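Local coordinates for leucyl-trna synthetase (Plasmodium knowlesi, PDB 5FOF), which attaches leucine to its cognate tRNA at the expense of ATP, and whose editing domain, crystallised here, probably hydrolyses wrongly charged tRNA, at residues Q74-L79 with C135-I140; D42-Y47 with V67-F72. All coordinates share one frame; numbering follows the deposited sequence.

Contact 1. Residues Q74-L79 with C135-I140; sequences QKKIIL and CENVYI
Strands 76-79 and 137-140 run parallel, at 23° between their short axes, with Lys76 beside Asn137 and Leu79 beside Ile140. Four backbone hydrogen bonds join them. Lys76 N gives to Glu136 O, Val138 N to Lys76 O, Ile78 N to Val138 O and Ile140 N to Ile78 O. Val138 N lies 2.6 Å from Lys76 O, and Ile78 N lies at the same distance from Val138 O.

Lys75 leans across the start of the strand pair. Its chain passes Val138 at about a right angle, CB lying 3.9 Å from CG2 of Val138. The chain then bends at its last torsion (chi4 -63°), and NZ reaches Cys135 O at 2.7 Å. NZ also bonds Ile132 O, so the ammonium holds the C-terminal end of helix 128-134. Glu136 OE2 is 4.2 Å from Lys75 NZ, beyond a salt bridge.

The pair lies inside the mixed sheet of the editing domain: strand 33-40 borders 76-83, and strand 102-108 borders 137-141, both antiparallel. On the face carrying Ile78, CG2 of Ile78 lies at the edge of the Tyr139 ring, 3.7 Å from CD1. The other branch of Ile78 ends at CD1, 3.4 Å from Asn137 ND2. That amide gives a hydrogen bond to Tyr139 OH, in the amide plane, and another to Asn110 OD1. Tyr139 OH is bonded to Phe109 O as well. On the other face Leu79 CG lies alongside Ile140 CB at 4.1 Å.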
# COMPACT_ATOMS: atom_id res chain seq x y z
N GLN A 74 -7.97 13.16 -15.80
CA GLN A 74 -6.76 13.08 -16.63
C GLN A 74 -5.55 12.43 -15.93
O GLN A 74 -4.50 12.21 -16.56
CB GLN A 74 -6.38 14.47 -17.15
CG GLN A 74 -7.24 14.97 -18.30
CD GLN A 74 -7.15 16.48 -18.48
OE1 GLN A 74 -6.06 17.04 -18.67
NE2 GLN A 74 -8.30 17.16 -18.42
N LYS A 75 -5.69 12.11 -14.65
CA LYS A 75 -4.61 11.55 -13.88
C LYS A 75 -5.03 10.23 -13.28
O LYS A 75 -6.19 10.03 -12.95
CB LYS A 75 -4.22 12.53 -12.78
CG LYS A 75 -3.80 13.87 -13.35
CD LYS A 75 -2.85 14.60 -12.43
CE LYS A 75 -2.46 15.94 -13.03
NZ LYS A 75 -1.73 15.81 -14.33
N LYS A 76 -4.08 9.31 -13.17
CA LYS A 76 -4.31 8.09 -12.43
C LYS A 76 -4.16 8.42 -10.94
O LYS A 76 -3.26 9.15 -10.55
CB LYS A 76 -3.34 7.01 -12.86
CG LYS A 76 -3.43 6.69 -14.35
CD LYS A 76 -2.81 5.34 -14.66
CE LYS A 76 -3.05 4.90 -16.09
NZ LYS A 76 -2.81 3.43 -16.19
N ILE A 77 -5.07 7.90 -10.13
CA ILE A 77 -5.11 8.19 -8.71
C ILE A 77 -4.65 6.93 -8.02
O ILE A 77 -5.32 5.89 -8.12
CB ILE A 77 -6.53 8.57 -8.27
CG1 ILE A 77 -7.00 9.74 -9.13
CG2 ILE A 77 -6.56 8.89 -6.78
CD1 ILE A 77 -8.34 10.32 -8.76
N ILE A 78 -3.50 7.00 -7.35
CA ILE A 78 -2.78 5.80 -6.90
C ILE A 78 -2.42 5.88 -5.42
O ILE A 78 -1.82 6.86 -4.99
CB ILE A 78 -1.52 5.56 -7.77
CG1 ILE A 78 -1.97 5.08 -9.16
CG2 ILE A 78 -0.57 4.55 -7.14
CD1 ILE A 78 -0.93 5.22 -10.24
N LEU A 79 -2.79 4.86 -4.66
CA LEU A 79 -2.23 4.68 -3.33
C LEU A 79 -0.93 3.89 -3.49
O LEU A 79 -0.92 2.83 -4.13
CB LEU A 79 -3.19 3.93 -2.41
CG LEU A 79 -4.52 4.59 -2.05
CD1 LEU A 79 -5.60 4.28 -3.09
CD2 LEU A 79 -5.00 4.12 -0.69
N CYS A 135 3.22 15.54 -14.14
CA CYS A 135 2.84 14.43 -13.26
C CYS A 135 1.51 13.87 -13.69
O CYS A 135 0.49 14.55 -13.57
CB CYS A 135 2.75 14.90 -11.80
SG CYS A 135 4.34 15.40 -11.11
N GLU A 136 1.53 12.63 -14.19
CA GLU A 136 0.32 11.95 -14.65
C GLU A 136 -0.39 11.19 -13.54
O GLU A 136 -1.48 10.69 -13.77
CB GLU A 136 0.63 11.02 -15.84
CG GLU A 136 0.70 11.73 -17.21
CD GLU A 136 -0.67 12.17 -17.79
OE1 GLU A 136 -1.35 11.32 -18.43
OE2 GLU A 136 -1.06 13.36 -17.64
N ASN A 137 0.21 11.14 -12.35
CA ASN A 137 -0.28 10.30 -11.27
C ASN A 137 -0.52 11.12 -10.01
O ASN A 137 0.30 11.95 -9.65
CB ASN A 137 0.76 9.21 -10.95
CG ASN A 137 0.77 8.09 -11.97
OD1 ASN A 137 0.07 8.13 -12.99
ND2 ASN A 137 1.55 7.05 -11.70
N VAL A 138 -1.67 10.89 -9.37
CA VAL A 138 -1.98 11.45 -8.06
C VAL A 138 -1.65 10.36 -7.07
O VAL A 138 -2.29 9.31 -7.09
CB VAL A 138 -3.48 11.83 -7.92
CG1 VAL A 138 -3.79 12.29 -6.50
CG2 VAL A 138 -3.85 12.92 -8.91
N TYR A 139 -0.65 10.59 -6.23
CA TYR A 139 -0.27 9.60 -5.24
C TYR A 139 -0.83 9.95 -3.88
O TYR A 139 -0.92 11.12 -3.52
CB TYR A 139 1.25 9.42 -5.13
CG TYR A 139 1.90 8.79 -6.33
CD1 TYR A 139 1.41 7.61 -6.87
CD2 TYR A 139 3.03 9.36 -6.90
CE1 TYR A 139 2.01 7.03 -7.98
CE2 TYR A 139 3.63 8.78 -8.00
CZ TYR A 139 3.12 7.62 -8.54
OH TYR A 139 3.72 7.06 -9.63
N ILE A 140 -1.19 8.90 -3.15
CA ILE A 140 -1.66 8.99 -1.78
C ILE A 140 -0.69 8.17 -0.92
O ILE A 140 -0.44 6.99 -1.21
CB ILE A 140 -3.09 8.43 -1.66
CG1 ILE A 140 -4.00 9.11 -2.69
CG2 ILE A 140 -3.64 8.63 -0.25
CD1 ILE A 140 -5.47 8.79 -2.56

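Contact 2. Residues D42-Y47 with V67-F72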
# COMPACT_ATOMS: atom_id res chain seq x y z
N ASP A 42 -12.66 4.39 -9.80
CA ASP A 42 -13.51 5.46 -10.32
C ASP A 42 -13.11 6.80 -9.71
O ASP A 42 -13.38 7.08 -8.54
CB ASP A 42 -14.97 5.14 -10.00
CG ASP A 42 -15.97 6.13 -10.62
OD1 ASP A 42 -15.58 7.09 -11.34
OD2 ASP A 42 -17.18 5.93 -10.37
N TYR A 43 -12.48 7.63 -10.53
CA TYR A 43 -12.03 8.96 -10.13
C TYR A 43 -13.14 9.86 -9.56
O TYR A 43 -12.84 10.81 -8.85
CB TYR A 43 -11.30 9.65 -11.30
CG TYR A 43 -12.19 10.04 -12.47
CD1 TYR A 43 -12.81 11.30 -12.52
CD2 TYR A 43 -12.40 9.17 -13.55
CE1 TYR A 43 -13.62 11.67 -13.59
CE2 TYR A 43 -13.20 9.52 -14.62
CZ TYR A 43 -13.81 10.77 -14.65
OH TYR A 43 -14.62 11.13 -15.71
N LYS A 44 -14.40 9.59 -9.91
CA LYS A 44 -15.53 10.32 -9.36
C LYS A 44 -15.78 9.95 -7.91
O LYS A 44 -16.01 10.83 -7.10
CB LYS A 44 -16.81 10.07 -10.18
CG LYS A 44 -16.74 10.62 -11.59
CD LYS A 44 -18.05 10.48 -12.34
CE LYS A 44 -17.91 11.09 -13.73
NZ LYS A 44 -19.21 11.25 -14.45
N GLU A 45 -15.73 8.67 -7.59
CA GLU A 45 -15.78 8.25 -6.18
C GLU A 45 -14.65 8.89 -5.34
O GLU A 45 -14.88 9.28 -4.20
CB GLU A 45 -15.82 6.73 -6.04
CG GLU A 45 -17.20 6.15 -6.35
CD GLU A 45 -17.24 4.65 -6.61
OE1 GLU A 45 -16.25 4.08 -7.15
OE2 GLU A 45 -18.29 4.03 -6.29
N PHE A 46 -13.46 9.06 -5.92
CA PHE A 46 -12.40 9.77 -5.21
C PHE A 46 -12.68 11.27 -5.18
O PHE A 46 -12.45 11.92 -4.15
CB PHE A 46 -11.02 9.50 -5.82
CG PHE A 46 -9.91 10.21 -5.08
CD1 PHE A 46 -9.44 9.71 -3.86
CD2 PHE A 46 -9.37 11.38 -5.57
CE1 PHE A 46 -8.43 10.37 -3.17
CE2 PHE A 46 -8.36 12.05 -4.87
CZ PHE A 46 -7.90 11.53 -3.67
N TYR A 47 -13.17 11.82 -6.29
CA TYR A 47 -13.51 13.24 -6.36
C TYR A 47 -14.60 13.64 -5.36
O TYR A 47 -14.54 14.72 -4.78
CB TYR A 47 -13.92 13.67 -7.77
CG TYR A 47 -14.05 15.16 -7.88
CD1 TYR A 47 -12.96 15.98 -7.68
CD2 TYR A 47 -15.28 15.77 -8.15
CE1 TYR A 47 -13.05 17.36 -7.78
CE2 TYR A 47 -15.39 17.15 -8.24
CZ TYR A 47 -14.27 17.94 -8.05
OH TYR A 47 -14.35 19.32 -8.12
N VAL A 67 -8.37 22.43 -9.51
CA VAL A 67 -8.38 21.03 -9.14
C VAL A 67 -9.84 20.53 -9.19
O VAL A 67 -10.50 20.42 -8.16
CB VAL A 67 -7.68 20.81 -7.77
CG1 VAL A 67 -7.73 19.34 -7.35
CG2 VAL A 67 -6.23 21.28 -7.83
N ASN A 68 -10.29 20.24 -10.41
CA ASN A 68 -11.67 19.86 -10.76
C ASN A 68 -11.87 18.36 -10.83
O ASN A 68 -10.92 17.58 -10.74
CB ASN A 68 -12.01 20.33 -12.19
CG ASN A 68 -11.79 21.80 -12.41
OD1 ASN A 68 -12.23 22.64 -11.62
ND2 ASN A 68 -11.13 22.12 -13.52
N GLU A 69 -13.10 17.97 -11.11
CA GLU A 69 -13.38 16.66 -11.68
C GLU A 69 -12.57 16.36 -12.96
O GLU A 69 -12.09 15.23 -13.15
CB GLU A 69 -14.86 16.56 -12.04
CG GLU A 69 -15.22 15.20 -12.61
CD GLU A 69 -16.69 15.06 -12.81
OE1 GLU A 69 -17.19 15.71 -13.74
OE2 GLU A 69 -17.31 14.31 -12.05
N ASN A 70 -12.48 17.35 -13.84
CA ASN A 70 -11.71 17.22 -15.08
C ASN A 70 -10.20 16.96 -14.86
O ASN A 70 -9.55 16.30 -15.68
CB ASN A 70 -11.93 18.47 -15.97
CG ASN A 70 -11.41 18.28 -17.39
OD1 ASN A 70 -11.76 17.31 -18.06
ND2 ASN A 70 -10.56 19.20 -17.84
N PHE A 71 -9.66 17.48 -13.76
CA PHE A 71 -8.26 17.25 -13.37
C PHE A 71 -8.04 15.78 -12.95
O PHE A 71 -7.18 15.10 -13.49
CB PHE A 71 -7.90 18.23 -12.24
CG PHE A 71 -6.57 18.00 -11.58
CD1 PHE A 71 -5.42 18.56 -12.11
CD2 PHE A 71 -6.48 17.29 -10.37
CE1 PHE A 71 -4.19 18.38 -11.48
CE2 PHE A 71 -5.26 17.11 -9.74
CZ PHE A 71 -4.12 17.66 -10.30
N PHE A 72 -8.86 15.30 -12.02
CA PHE A 72 -8.81 13.91 -11.61
C PHE A 72 -9.18 12.87 -12.68
O PHE A 72 -8.82 11.70 -12.53
CB PHE A 72 -9.63 13.70 -10.33
CG PHE A 72 -9.00 14.36 -9.13
CD1 PHE A 72 -7.81 13.87 -8.61
CD2 PHE A 72 -9.57 15.48 -8.55
CE1 PHE A 72 -7.20 14.48 -7.52
CE2 PHE A 72 -8.98 16.10 -7.46
CZ PHE A 72 -7.79 15.60 -6.94
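Tyr47 reaches from helix 43-55 over the first turn of helix 69-74. Its CB leads toward that segment, and CG stands anti to the backbone N (chi1 -171°), which sends the ring over Glu69. CG and CD2 lie near Glu69 CA, and CD2 also meets Glu69 CB. CD1, across the ring from CD2, comes 3.5 Å from Phe72 CD2. CE1 meets Asn68 C and Glu69 N, while CE2 stays close to Glu69 CB. Tyr47 CZ is 3.3 Å from Glu69 N, which lies over one face of the ring, toward the rim. At the tip, Tyr47 OH passes Glu69 N at 3.5 Å. Glu69 CB makes a CH-pi contact with the Tyr47 ring, 4.1 Å from the centroid.

Phe46, Tyr47 and Phe72 form an aromatic cluster. Phe46 turns its edge to the face of Phe72 in a T-shaped stack, planes at 70°. Tyr47 and Phe72 meet rim to rim, neither over the other's face. Phe71 CD2 covers the opposite face of Phe72 from Phe46. The cluster lies against strands 76-83 and 137-141, so it packs the two helices onto the sheet.

Tyr43 sets CB 3.4 Å from Phe72 O, and CE1 meets Glu69 CG at the edge of its ring. Nearer the solvent, the extended chain of Lys44 passes Glu69 OE2, with CE 3.7 Å away. Asp42 caps helix 43-55, its OD1 accepting from Lys44 N from above the carboxylate plane. No hydrogen bond crosses between the segments. Lys44 NZ and Glu69 OE2 are beyond salt-bridge distance, and their charges probably add only a mild attraction. The contact therefore rests mainly on aromatic and apolar packing.

From the N terminus, strand 33-40 leads into helix 43-55. Contact 2 closes first, bringing helix 69-74 back onto the start of helix 43-55 across a loop that includes the unmodelled residues 57-64. Helix 69-74 then runs almost directly into strand 76-83, where contact 1 opens. Contact 1 closes a longer excursion, through strands 94-97 and 102-108 and helix 128-134, when strand 137-141 returns beside 76-83. The two contacts are in series and neither nest nor cross. They touch in space: Phe46 packs on Ile77 and Ile140, and Phe72 on Ile77 and Val138. The helix pair thus covers one face of the parallel strands.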